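PDB 2RBK: haloacid dehalogenase-like hydrolase from Bacteroides thetaiotaomicron, which probably acts as a magnesium-dependent phosphatase, its active site here holding a magnesium ion and a vanadium oxide that mimics the trigonal-bipyramidal stage of phosphoryl transfer. Local coordinates for residues 91-96 and 164-169; 100-105 and 156-161; 225-228 and 234-237; 239-244 and 252-257. All coordinates share one frame; numbering follows the deposited sequence.

Contact 1. Residues 91-96 and 164-169; sequences KAMAAF and PSIPTC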
loop_
_atom_site.group_PDB
_atom_site.type_symbol
_atom_site.label_atom_id
_atom_site.label_comp_id
_atom_site.label_asym_id
_atom_site.label_seq_id
_atom_site.Cartn_x
_atom_site.Cartn_y
_atom_site.Cartn_z
ATOM N N LYS A 91 -2.864 20.639 -7.475
ATOM C CA LYS A 91 -2.684 21.465 -8.685
ATOM C C LYS A 91 -1.227 21.522 -9.081
ATOM O O LYS A 91 -0.916 21.448 -10.283
ATOM C CB LYS A 91 -3.234 22.874 -8.468
ATOM C CG LYS A 91 -4.749 22.960 -8.296
ATOM C CD LYS A 91 -5.277 24.361 -8.154
ATOM C CE LYS A 91 -6.755 24.506 -7.943
ATOM N NZ LYS A 91 -7.735 23.744 -8.763
ATOM N N ALA A 92 -0.316 21.610 -8.113
ATOM C CA ALA A 92 1.110 21.691 -8.450
ATOM C C ALA A 92 1.624 20.403 -9.025
ATOM O O ALA A 92 2.412 20.396 -9.988
ATOM C CB ALA A 92 1.922 22.110 -7.243
ATOM N N MET A 93 1.180 19.261 -8.497
ATOM C CA MET A 93 1.557 17.980 -9.081
ATOM C C MET A 93 1.016 17.808 -10.496
ATOM O O MET A 93 1.754 17.370 -11.390
ATOM C CB MET A 93 1.060 16.854 -8.157
ATOM C CG MET A 93 1.520 15.495 -8.689
ATOM S SD MET A 93 3.271 15.173 -8.874
ATOM C CE MET A 93 3.810 15.209 -7.172
ATOM N N ALA A 94 -0.230 18.182 -10.704
ATOM C CA ALA A 94 -0.818 18.091 -12.042
ATOM C C ALA A 94 -0.043 18.987 -13.023
ATOM O O ALA A 94 0.241 18.537 -14.142
ATOM C CB ALA A 94 -2.278 18.490 -12.004
ATOM N N ALA A 95 0.312 20.186 -12.636
ATOM C CA ALA A 95 1.038 21.088 -13.513
ATOM C C ALA A 95 2.405 20.502 -13.817
ATOM O O ALA A 95 2.879 20.590 -14.956
ATOM C CB ALA A 95 1.153 22.470 -12.872
ATOM N N PHE A 96 3.108 19.966 -12.835
ATOM C CA PHE A 96 4.446 19.419 -12.988
ATOM C C PHE A 96 4.410 18.265 -13.968
ATOM O O PHE A 96 5.172 18.195 -14.892
ATOM C CB PHE A 96 5.005 18.967 -11.639
ATOM C CG PHE A 96 6.367 18.306 -11.729
ATOM C CD1 PHE A 96 7.488 19.117 -11.792
ATOM C CD2 PHE A 96 6.521 16.942 -11.781
ATOM C CE1 PHE A 96 8.762 18.540 -11.886
ATOM C CE2 PHE A 96 7.791 16.375 -11.865
ATOM C CZ PHE A 96 8.890 17.194 -11.924
ATOM N N PRO A 164 9.521 20.673 -3.736
ATOM C CA PRO A 164 9.233 21.983 -3.146
ATOM C C PRO A 164 7.816 22.422 -3.411
ATOM O O PRO A 164 7.335 23.246 -2.633
ATOM C CB PRO A 164 10.168 22.959 -3.882
ATOM C CG PRO A 164 11.303 22.031 -4.172
ATOM C CD PRO A 164 10.620 20.779 -4.676
ATOM N N SER A 165 7.177 21.883 -4.454
ATOM C CA SER A 165 5.775 22.280 -4.620
ATOM C C SER A 165 4.752 21.321 -4.033
ATOM O O SER A 165 3.560 21.613 -4.101
ATOM C CB SER A 165 5.471 22.487 -6.109
ATOM O OG SER A 165 6.513 23.273 -6.682
ATOM N N ILE A 166 5.162 20.246 -3.352
ATOM C CA ILE A 166 4.258 19.395 -2.542
ATOM C C ILE A 166 4.782 19.379 -1.098
ATOM O O ILE A 166 5.104 18.301 -0.571
ATOM C CB ILE A 166 4.018 17.973 -3.141
ATOM C CG1 ILE A 166 5.284 17.222 -3.444
ATOM C CG2 ILE A 166 3.156 18.121 -4.415
ATOM C CD1 ILE A 166 5.179 15.672 -3.625
ATOM N N PRO A 167 4.873 20.551 -0.441
ATOM C CA PRO A 167 5.615 20.659 0.789
ATOM C C PRO A 167 5.063 19.980 2.013
ATOM O O PRO A 167 5.833 19.853 2.989
ATOM C CB PRO A 167 5.649 22.153 1.070
ATOM C CG PRO A 167 4.364 22.630 0.449
ATOM C CD PRO A 167 4.348 21.869 -0.856
ATOM N N THR A 168 3.842 19.535 1.983
ATOM C CA THR A 168 3.285 18.883 3.164
ATOM C C THR A 168 2.932 17.429 2.929
ATOM O O THR A 168 2.579 16.742 3.857
ATOM C CB THR A 168 2.068 19.636 3.761
ATOM O OG1 THR A 168 0.958 19.530 2.911
ATOM C CG2 THR A 168 2.391 21.096 4.105
ATOM N N CYS A 169 3.025 16.921 1.735
ATOM C CA CYS A 169 2.611 15.559 1.415
ATOM C C CYS A 169 3.681 14.543 1.804
ATOM O O CYS A 169 4.880 14.800 1.824
ATOM C CB CYS A 169 2.291 15.397 -0.046
ATOM S SG CYS A 169 0.863 16.232 -0.654
#
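The backbones come nearest at A92 and S165, whose CA atoms lie 6.1 Å apart, where one flank of helix 87-100 meets the end of the short 3-10 segment that follows helix 156-162. The methyl of A92 is set against the S165 backbone and the root of its side chain: A92 CB is 3.6 Å from S165 O and 3.7 Å from S165 CB.

A step along, M93 reaches the same loop by a bent route. Its CG lies anti to the backbone N (chi1 -176°), and two further bends, at chi2 and chi3, swing the terminal methyl round to I166. M93 CE rests 3.8 Å from I166 CD1 and 4.1 Å from I166 CG2, so it touches both branches of the isoleucine. M93 also packs on M150, P152 and V162, which ties this patch to strand 149-152 and to helix 156-162. From I166 the chain makes a type I turn to C169 and leads into strand 170-172; within that turn the T168 hydroxyl is hydrogen-bonded to E89 of helix 87-100.

These segments belong to the smaller alpha/beta region, consistent with the C2-type cap of Cof-like HAD hydrolases. No hydrogen bond joins 91-96 to 164-169 directly, and only 158 Å² is buried. Between these segments the contact therefore rests on van der Waals packing, with the T168–E89 bond one helical turn earlier adding a polar tie. M93 and I166 are buried on the inner side, where the packing probably keeps water out, while A92 and S165 meet nearer the surface.

Contact 2. Residues 100-105 and 156-161; sequences KGVPCI and EEEEKE
Helix 156-162 faces the K100–V102 bend first through E158, whose OE1 lies 4.4 Å from V102 CG1, a loose approach of a carboxylate to a methyl. The backbone N of E158 is hydrogen-bonded to T155 OG1 in the first turn of the helix. The other carboxylate oxygen, E158 OE2, stands 5.3 Å from K100 NZ, too far for a bond but near enough that the opposite charges probably attract. E159 turns elsewhere, its OE1 forming a salt bridge with R173.

Between these acidic side chains and strand 104-107, the chain leaves helix 87-100 by a Schellman motif: G101 takes a positive phi of 70°, which favours glycine, and the last helical turn is closed by two bonds back. The reversal brings V102 round to point toward helix 156-162 and leads through P103 into strand 104-107 of the three-stranded antiparallel sheet, consistent with a C2-type HAD cap.

One turn further on, E161 completes the contact. Its CG is anti to the backbone N (chi1 -161°) and the chain runs extended to meet K100 coming from the opposite direction. K100 bends at chi2 (-72°) and is straight beyond. The ammonium forms a salt bridge, K100 NZ to E161 OE1 at 2.5 Å, on the syn lone pair; that distance is very short and its exact value is doubtful. E161 OE2 is 3.0 Å from K100 NZ. A methionine in place of K100 would probably leave the E161 carboxylate without its charged mate and freer to turn. The ring of F96 packs against both E158 and E161.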
loop_
_atom_site.group_PDB
_atom_site.type_symbol
_atom_site.label_atom_id
_atom_site.label_comp_id
_atom_site.label_asym_id
_atom_site.label_seq_id
_atom_site.Cartn_x
_atom_site.Cartn_y
_atom_site.Cartn_z
ATOM N N LYS A 100 6.086 18.058 -17.676
ATOM C CA LYS A 100 7.219 17.094 -17.879
ATOM C C LYS A 100 6.874 15.984 -18.832
ATOM O O LYS A 100 7.773 15.199 -19.183
ATOM C CB LYS A 100 7.640 16.448 -16.566
ATOM C CG LYS A 100 8.393 17.223 -15.460
ATOM C CD LYS A 100 9.824 17.535 -15.796
ATOM C CE LYS A 100 10.545 18.444 -14.802
ATOM N NZ LYS A 100 12.007 18.426 -15.204
ATOM N N GLY A 101 5.575 15.911 -19.194
ATOM C CA GLY A 101 5.103 14.850 -20.034
ATOM C C GLY A 101 5.068 13.482 -19.418
ATOM O O GLY A 101 5.398 12.519 -20.137
ATOM N N VAL A 102 4.707 13.406 -18.128
ATOM C CA VAL A 102 4.529 12.096 -17.513
ATOM C C VAL A 102 3.123 11.956 -16.997
ATOM O O VAL A 102 2.419 12.916 -16.675
ATOM C CB VAL A 102 5.553 11.860 -16.415
ATOM C CG1 VAL A 102 6.983 12.010 -16.940
ATOM C CG2 VAL A 102 5.396 12.841 -15.297
ATOM N N PRO A 103 2.658 10.699 -16.921
ATOM C CA PRO A 103 1.289 10.466 -16.481
ATOM C C PRO A 103 1.165 10.543 -14.955
ATOM O O PRO A 103 2.143 10.436 -14.188
ATOM C CB PRO A 103 1.007 9.022 -16.900
ATOM C CG PRO A 103 2.296 8.435 -17.329
ATOM C CD PRO A 103 3.314 9.520 -17.435
ATOM N N CYS A 104 -0.091 10.692 -14.528
ATOM C CA CYS A 104 -0.386 10.723 -13.095
ATOM C C CYS A 104 -1.807 10.208 -12.879
ATOM O O CYS A 104 -2.718 10.602 -13.597
ATOM C CB CYS A 104 -0.229 12.130 -12.547
ATOM S SG CYS A 104 -0.285 12.244 -10.739
ATOM N N ILE A 105 -1.947 9.315 -11.911
ATOM C CA ILE A 105 -3.235 8.801 -11.438
ATOM C C ILE A 105 -3.708 9.672 -10.300
ATOM O O ILE A 105 -2.938 10.101 -9.411
ATOM C CB ILE A 105 -3.114 7.336 -11.014
ATOM C CG1 ILE A 105 -2.722 6.439 -12.186
ATOM C CG2 ILE A 105 -4.312 6.827 -10.282
ATOM C CD1 ILE A 105 -2.246 5.072 -11.772
ATOM N N GLU A 156 13.101 9.302 -9.192
ATOM C CA GLU A 156 13.587 9.941 -7.936
ATOM C C GLU A 156 14.101 11.342 -8.234
ATOM O O GLU A 156 13.872 12.258 -7.443
ATOM C CB GLU A 156 14.594 8.996 -7.319
ATOM C CG GLU A 156 14.004 7.675 -6.825
ATOM C CD GLU A 156 15.017 6.992 -5.923
ATOM O OE1 GLU A 156 15.386 7.581 -4.886
ATOM O OE2 GLU A 156 15.416 5.868 -6.229
ATOM N N GLU A 157 14.819 11.535 -9.381
ATOM C CA GLU A 157 15.301 12.872 -9.746
ATOM C C GLU A 157 14.111 13.813 -9.921
ATOM O O GLU A 157 14.099 14.933 -9.437
ATOM C CB GLU A 157 16.149 12.750 -11.018
ATOM C CG GLU A 157 16.543 13.969 -11.785
ATOM C CD GLU A 157 17.521 13.536 -12.857
ATOM O OE1 GLU A 157 18.698 13.860 -12.826
ATOM O OE2 GLU A 157 17.066 12.801 -13.777
ATOM N N GLU A 158 13.067 13.378 -10.645
ATOM C CA GLU A 158 11.896 14.267 -10.805
ATOM C C GLU A 158 11.165 14.492 -9.529
ATOM O O GLU A 158 10.649 15.568 -9.288
ATOM C CB GLU A 158 10.983 13.666 -11.873
ATOM C CG GLU A 158 11.577 13.747 -13.267
ATOM C CD GLU A 158 10.873 12.866 -14.292
ATOM O OE1 GLU A 158 10.220 11.839 -13.920
ATOM O OE2 GLU A 158 11.032 13.186 -15.520
ATOM N N GLU A 159 11.098 13.490 -8.672
ATOM C CA GLU A 159 10.529 13.659 -7.341
ATOM C C GLU A 159 11.237 14.804 -6.641
ATOM O O GLU A 159 10.563 15.618 -6.080
ATOM C CB GLU A 159 10.607 12.347 -6.574
ATOM C CG GLU A 159 10.261 12.392 -5.102
ATOM C CD GLU A 159 10.466 11.050 -4.426
ATOM O OE1 GLU A 159 10.489 9.988 -5.095
ATOM O OE2 GLU A 159 10.608 11.002 -3.176
ATOM N N LYS A 160 12.594 14.853 -6.647
ATOM C CA LYS A 160 13.270 15.949 -5.953
ATOM C C LYS A 160 12.986 17.294 -6.608
ATOM O O LYS A 160 12.921 18.320 -5.931
ATOM C CB LYS A 160 14.783 15.674 -5.808
ATOM C CG LYS A 160 15.154 14.400 -5.049
ATOM C CD LYS A 160 14.487 14.276 -3.703
ATOM C CE LYS A 160 14.967 13.263 -2.726
ATOM N NZ LYS A 160 14.430 13.361 -1.340
ATOM N N GLU A 161 12.734 17.313 -7.912
ATOM C CA GLU A 161 12.400 18.531 -8.594
ATOM C C GLU A 161 11.013 19.073 -8.184
ATOM O O GLU A 161 10.841 20.314 -8.037
ATOM C CB GLU A 161 12.468 18.338 -10.125
ATOM C CG GLU A 161 12.577 19.671 -10.876
ATOM C CD GLU A 161 12.542 19.479 -12.381
ATOM O OE1 GLU A 161 12.805 18.308 -12.804
ATOM O OE2 GLU A 161 12.233 20.511 -13.044
#

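Contact 3. Residues 225-228 and 234-237; sequences GVAM and DVKA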
loop_
_atom_site.group_PDB
_atom_site.type_symbol
_atom_site.label_atom_id
_atom_site.label_comp_id
_atom_site.label_asym_id
_atom_site.label_seq_id
_atom_site.Cartn_x
_atom_site.Cartn_y
_atom_site.Cartn_z
ATOM N N GLY A 225 8.349 -6.047 12.958
ATOM C CA GLY A 225 8.295 -5.839 11.509
ATOM C C GLY A 225 9.038 -6.954 10.771
ATOM O O GLY A 225 10.182 -7.275 11.166
ATOM N N VAL A 226 8.409 -7.521 9.787
ATOM C CA VAL A 226 8.955 -8.584 8.987
ATOM C C VAL A 226 9.150 -8.114 7.541
ATOM O O VAL A 226 8.191 -7.716 6.888
ATOM C CB VAL A 226 7.999 -9.814 8.995
ATOM C CG1 VAL A 226 8.520 -10.880 8.033
ATOM C CG2 VAL A 226 7.826 -10.322 10.397
ATOM N N ALA A 227 10.388 -8.217 7.051
ATOM C CA ALA A 227 10.700 -7.914 5.641
ATOM C C ALA A 227 10.792 -9.174 4.845
ATOM O O ALA A 227 11.349 -10.181 5.268
ATOM C CB ALA A 227 12.042 -7.177 5.520
ATOM N N MET A 228 10.249 -9.133 3.630
ATOM C CA MET A 228 10.350 -10.241 2.708
ATOM C C MET A 228 11.788 -10.424 2.259
ATOM O O MET A 228 12.562 -9.489 2.147
ATOM C CB MET A 228 9.415 -10.007 1.505
ATOM C CG MET A 228 7.963 -9.820 1.844
ATOM S SD MET A 228 7.276 -11.053 2.972
ATOM C CE MET A 228 7.203 -12.470 1.921
ATOM N N ASP A 234 17.489 -1.444 2.572
ATOM C CA ASP A 234 16.941 -0.449 3.505
ATOM C C ASP A 234 15.627 -0.948 4.108
ATOM O O ASP A 234 15.304 -0.626 5.244
ATOM C CB ASP A 234 16.790 0.921 2.897
ATOM C CG ASP A 234 15.825 1.052 1.757
ATOM O OD1 ASP A 234 15.604 0.122 0.971
ATOM O OD2 ASP A 234 15.247 2.166 1.644
ATOM N N VAL A 235 14.847 -1.695 3.358
ATOM C CA VAL A 235 13.589 -2.269 3.863
ATOM C C VAL A 235 13.942 -3.336 4.900
ATOM O O VAL A 235 13.368 -3.386 5.997
ATOM C CB VAL A 235 12.769 -2.834 2.723
ATOM C CG1 VAL A 235 11.523 -3.543 3.282
ATOM C CG2 VAL A 235 12.395 -1.768 1.736
ATOM N N LYS A 236 14.913 -4.213 4.589
ATOM C CA LYS A 236 15.340 -5.240 5.543
ATOM C C LYS A 236 15.857 -4.602 6.822
ATOM O O LYS A 236 15.599 -5.096 7.915
ATOM C CB LYS A 236 16.404 -6.112 4.922
ATOM C CG LYS A 236 15.865 -6.984 3.795
ATOM C CD LYS A 236 16.907 -7.923 3.222
ATOM C CE LYS A 236 16.407 -8.849 2.214
ATOM N NZ LYS A 236 17.465 -9.783 1.687
ATOM N N ALA A 237 16.584 -3.492 6.726
ATOM C CA ALA A 237 17.138 -2.852 7.867
ATOM C C ALA A 237 16.080 -2.238 8.765
ATOM O O ALA A 237 16.319 -2.131 9.973
ATOM C CB ALA A 237 18.162 -1.791 7.466
#
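A beta-alpha-beta crossover of the HAD core holds this contact: strand 224-227 leads through helix 233-238 to strand 241-242, which lies beside it in the main sheet and runs parallel to it. A227, at the end of the first strand, meets the helix at K236, their CA atoms being 5.4 Å apart. The A227 methyl points at the helix and seats against its backbone, with A227 CB 3.8 Å from K236 CA and 4.0 Å from V235 O. V235 comes in from beside it, its CG1 4.3 Å from A227 CB, while the same side chain also packs on L219 of helix 216-221. The small A227 side chain lets the two backbones come close.

Just beyond the strand, the M228 side chain turns away from the helix. It lies against T12 and I251, and about 4 Å from the side chain of D211, one of the magnesium ligands, which places this strand end close to the metal site.

K236 lies along the border of the contact. Its CG is anti to the carbonyl carbon (chi1 -69°) and the rest of the chain is extended, which carries the aliphatic part past the A227 methyl and on beside the strand's end. The ammonium is hydrogen-bonded to the carbonyl oxygen of G229, and just before it K236 CE passes 3.9 Å from M228 O.

Contact 4. Residues 239-244 and 252-257; sequences ADYVTA and SKAMKH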
loop_
_atom_site.group_PDB
_atom_site.type_symbol
_atom_site.label_atom_id
_atom_site.label_comp_id
_atom_site.label_asym_id
_atom_site.label_seq_id
_atom_site.Cartn_x
_atom_site.Cartn_y
_atom_site.Cartn_z
ATOM N N ALA A 239 13.166 -3.605 9.302
ATOM C CA ALA A 239 12.488 -4.735 9.935
ATOM C C ALA A 239 13.299 -5.277 11.106
ATOM O O ALA A 239 14.479 -5.108 11.263
ATOM C CB ALA A 239 12.215 -5.789 8.887
ATOM N N ASP A 240 12.569 -6.009 11.977
ATOM C CA ASP A 240 13.186 -6.786 13.049
ATOM C C ASP A 240 13.608 -8.160 12.591
ATOM O O ASP A 240 14.506 -8.746 13.214
ATOM C CB ASP A 240 12.203 -6.893 14.212
ATOM C CG ASP A 240 11.743 -5.567 14.696
ATOM O OD1 ASP A 240 12.627 -4.770 15.122
ATOM O OD2 ASP A 240 10.557 -5.237 14.578
ATOM N N TYR A 241 13.004 -8.692 11.557
ATOM C CA TYR A 241 13.176 -10.037 11.103
ATOM C C TYR A 241 13.093 -10.066 9.574
ATOM O O TYR A 241 12.130 -9.463 9.072
ATOM C CB TYR A 241 12.140 -10.961 11.735
ATOM C CG TYR A 241 12.225 -12.413 11.407
ATOM C CD1 TYR A 241 13.103 -13.233 12.094
ATOM C CD2 TYR A 241 11.457 -12.977 10.435
ATOM C CE1 TYR A 241 13.151 -14.553 11.767
ATOM C CE2 TYR A 241 11.473 -14.333 10.104
ATOM C CZ TYR A 241 12.354 -15.109 10.785
ATOM O OH TYR A 241 12.421 -16.460 10.509
ATOM N N VAL A 242 13.982 -10.754 8.923
ATOM C CA VAL A 242 13.917 -10.928 7.464
ATOM C C VAL A 242 13.543 -12.373 7.204
ATOM O O VAL A 242 14.287 -13.295 7.607
ATOM C CB VAL A 242 15.235 -10.547 6.793
ATOM C CG1 VAL A 242 15.140 -10.759 5.284
ATOM C CG2 VAL A 242 15.665 -9.128 7.121
ATOM N N THR A 243 12.396 -12.596 6.565
ATOM C CA THR A 243 11.986 -13.925 6.220
ATOM C C THR A 243 12.497 -14.364 4.856
ATOM O O THR A 243 13.235 -13.615 4.202
ATOM C CB THR A 243 10.443 -14.010 6.399
ATOM O OG1 THR A 243 10.087 -15.388 6.443
ATOM C CG2 THR A 243 9.653 -13.240 5.355
ATOM N N ALA A 244 12.093 -15.563 4.437
ATOM C CA ALA A 244 12.443 -16.076 3.138
ATOM C C ALA A 244 11.793 -15.234 2.042
ATOM O O ALA A 244 10.829 -14.475 2.300
ATOM C CB ALA A 244 11.977 -17.511 3.030
ATOM N N SER A 252 4.502 -17.729 5.634
ATOM C CA SER A 252 4.244 -18.851 6.525
ATOM C C SER A 252 5.417 -19.102 7.468
ATOM O O SER A 252 5.255 -19.301 8.678
ATOM C CB SER A 252 3.927 -20.088 5.681
ATOM O OG SER A 252 3.804 -21.229 6.514
ATOM N N LYS A 253 6.636 -19.068 6.921
ATOM C CA LYS A 253 7.822 -19.282 7.741
ATOM C C LYS A 253 7.932 -18.245 8.830
ATOM O O LYS A 253 8.300 -18.586 9.986
ATOM C CB LYS A 253 9.086 -19.291 6.881
ATOM C CG LYS A 253 9.239 -20.566 6.070
ATOM C CD LYS A 253 10.367 -20.376 5.055
ATOM C CE LYS A 253 10.697 -21.681 4.308
ATOM N NZ LYS A 253 11.637 -21.397 3.189
ATOM N N ALA A 254 7.659 -16.986 8.524
ATOM C CA ALA A 254 7.738 -15.951 9.551
ATOM C C ALA A 254 6.707 -16.177 10.658
ATOM O O ALA A 254 6.990 -16.036 11.842
ATOM C CB ALA A 254 7.596 -14.573 8.935
ATOM N N MET A 255 5.477 -16.468 10.220
ATOM C CA MET A 255 4.398 -16.699 11.201
ATOM C C MET A 255 4.708 -17.865 12.121
ATOM O O MET A 255 4.427 -17.829 13.327
ATOM C CB MET A 255 3.075 -16.769 10.485
ATOM C CG MET A 255 2.693 -15.439 9.855
ATOM S SD MET A 255 1.251 -15.489 8.770
ATOM C CE MET A 255 -0.033 -15.970 9.918
ATOM N N LYS A 256 5.257 -18.919 11.545
ATOM C CA LYS A 256 5.673 -20.079 12.351
ATOM C C LYS A 256 6.807 -19.688 13.318
ATOM O O LYS A 256 6.809 -20.091 14.473
ATOM C CB LYS A 256 6.076 -21.255 11.472
ATOM C CG LYS A 256 4.906 -21.902 10.780
ATOM C CD LYS A 256 5.326 -22.940 9.745
ATOM C CE LYS A 256 4.131 -23.701 9.143
ATOM N NZ LYS A 256 4.603 -24.856 8.237
ATOM N N HIS A 257 7.779 -18.944 12.827
ATOM C CA HIS A 257 8.908 -18.537 13.655
ATOM C C HIS A 257 8.499 -17.818 14.915
ATOM O O HIS A 257 9.073 -18.017 15.990
ATOM C CB HIS A 257 9.835 -17.635 12.813
ATOM C CG HIS A 257 10.845 -16.911 13.669
ATOM N ND1 HIS A 257 11.910 -17.573 14.258
ATOM C CD2 HIS A 257 10.883 -15.636 14.107
ATOM C CE1 HIS A 257 12.591 -16.665 14.990
ATOM N NE2 HIS A 257 11.976 -15.521 14.916
#
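Y241 and H257 form an offset stack, their centroids 4.3 Å apart and planes 11° from parallel, at the edge of the HAD-type core where helix 250-258 packs on strand 241-242, the outermost strand of the main sheet. The rings are displaced, so that Y241 CE1 lies over one face of the imidazole, 3.4 Å from H257 CD2, and Y241 OH reaches H257 CG at 3.6 Å. The tyrosine gets there with CG anti to its N (chi1 -177°). It also touches the helix body, Y241 CE2 being 4.1 Å from A254 CB, and meets F258 edge-to-face. A serine in place of Y241 would probably leave the imidazole without its stacking partner and open a gap beside A254.

Beyond the ring, T243 points at the helix and packs on the A254 methyl, which also touches V226. The T243 hydroxyl is hydrogen-bonded to the G250 carbonyl, which fixes its rotation at the start of the helix. Just before the strand, D240 OD2 is hydrogen-bonded to G225 N; a second magnesium site seen for this protein includes D240, without a modelled ion here. Outermost, K253 runs extended to the E248 carbonyl, its CD passing 3.9 Å from A244 CB.

How the contacts relate
Contacts 1 and 2, with centres 10 Å apart, share the region likely to be the cap: helix 87-100 is followed by strand 104-107, M93 CG lies 4.2 Å from C104 SG, and contact 2 falls between the two segments of contact 1 along the chain. Contacts 3 and 4, also 10 Å apart between centres, follow later in the sequence and share the core sheet, where probable backbone hydrogen bonds such as A227 O to T243 N (2.9 Å) join neighbouring strands. Contacts 1 and 4 sit on opposite sides of the chain's centre, about 38 Å between centres. One pair thus lies in the probable cap, the other in the core, with contact 3 nearer the magnesium ion.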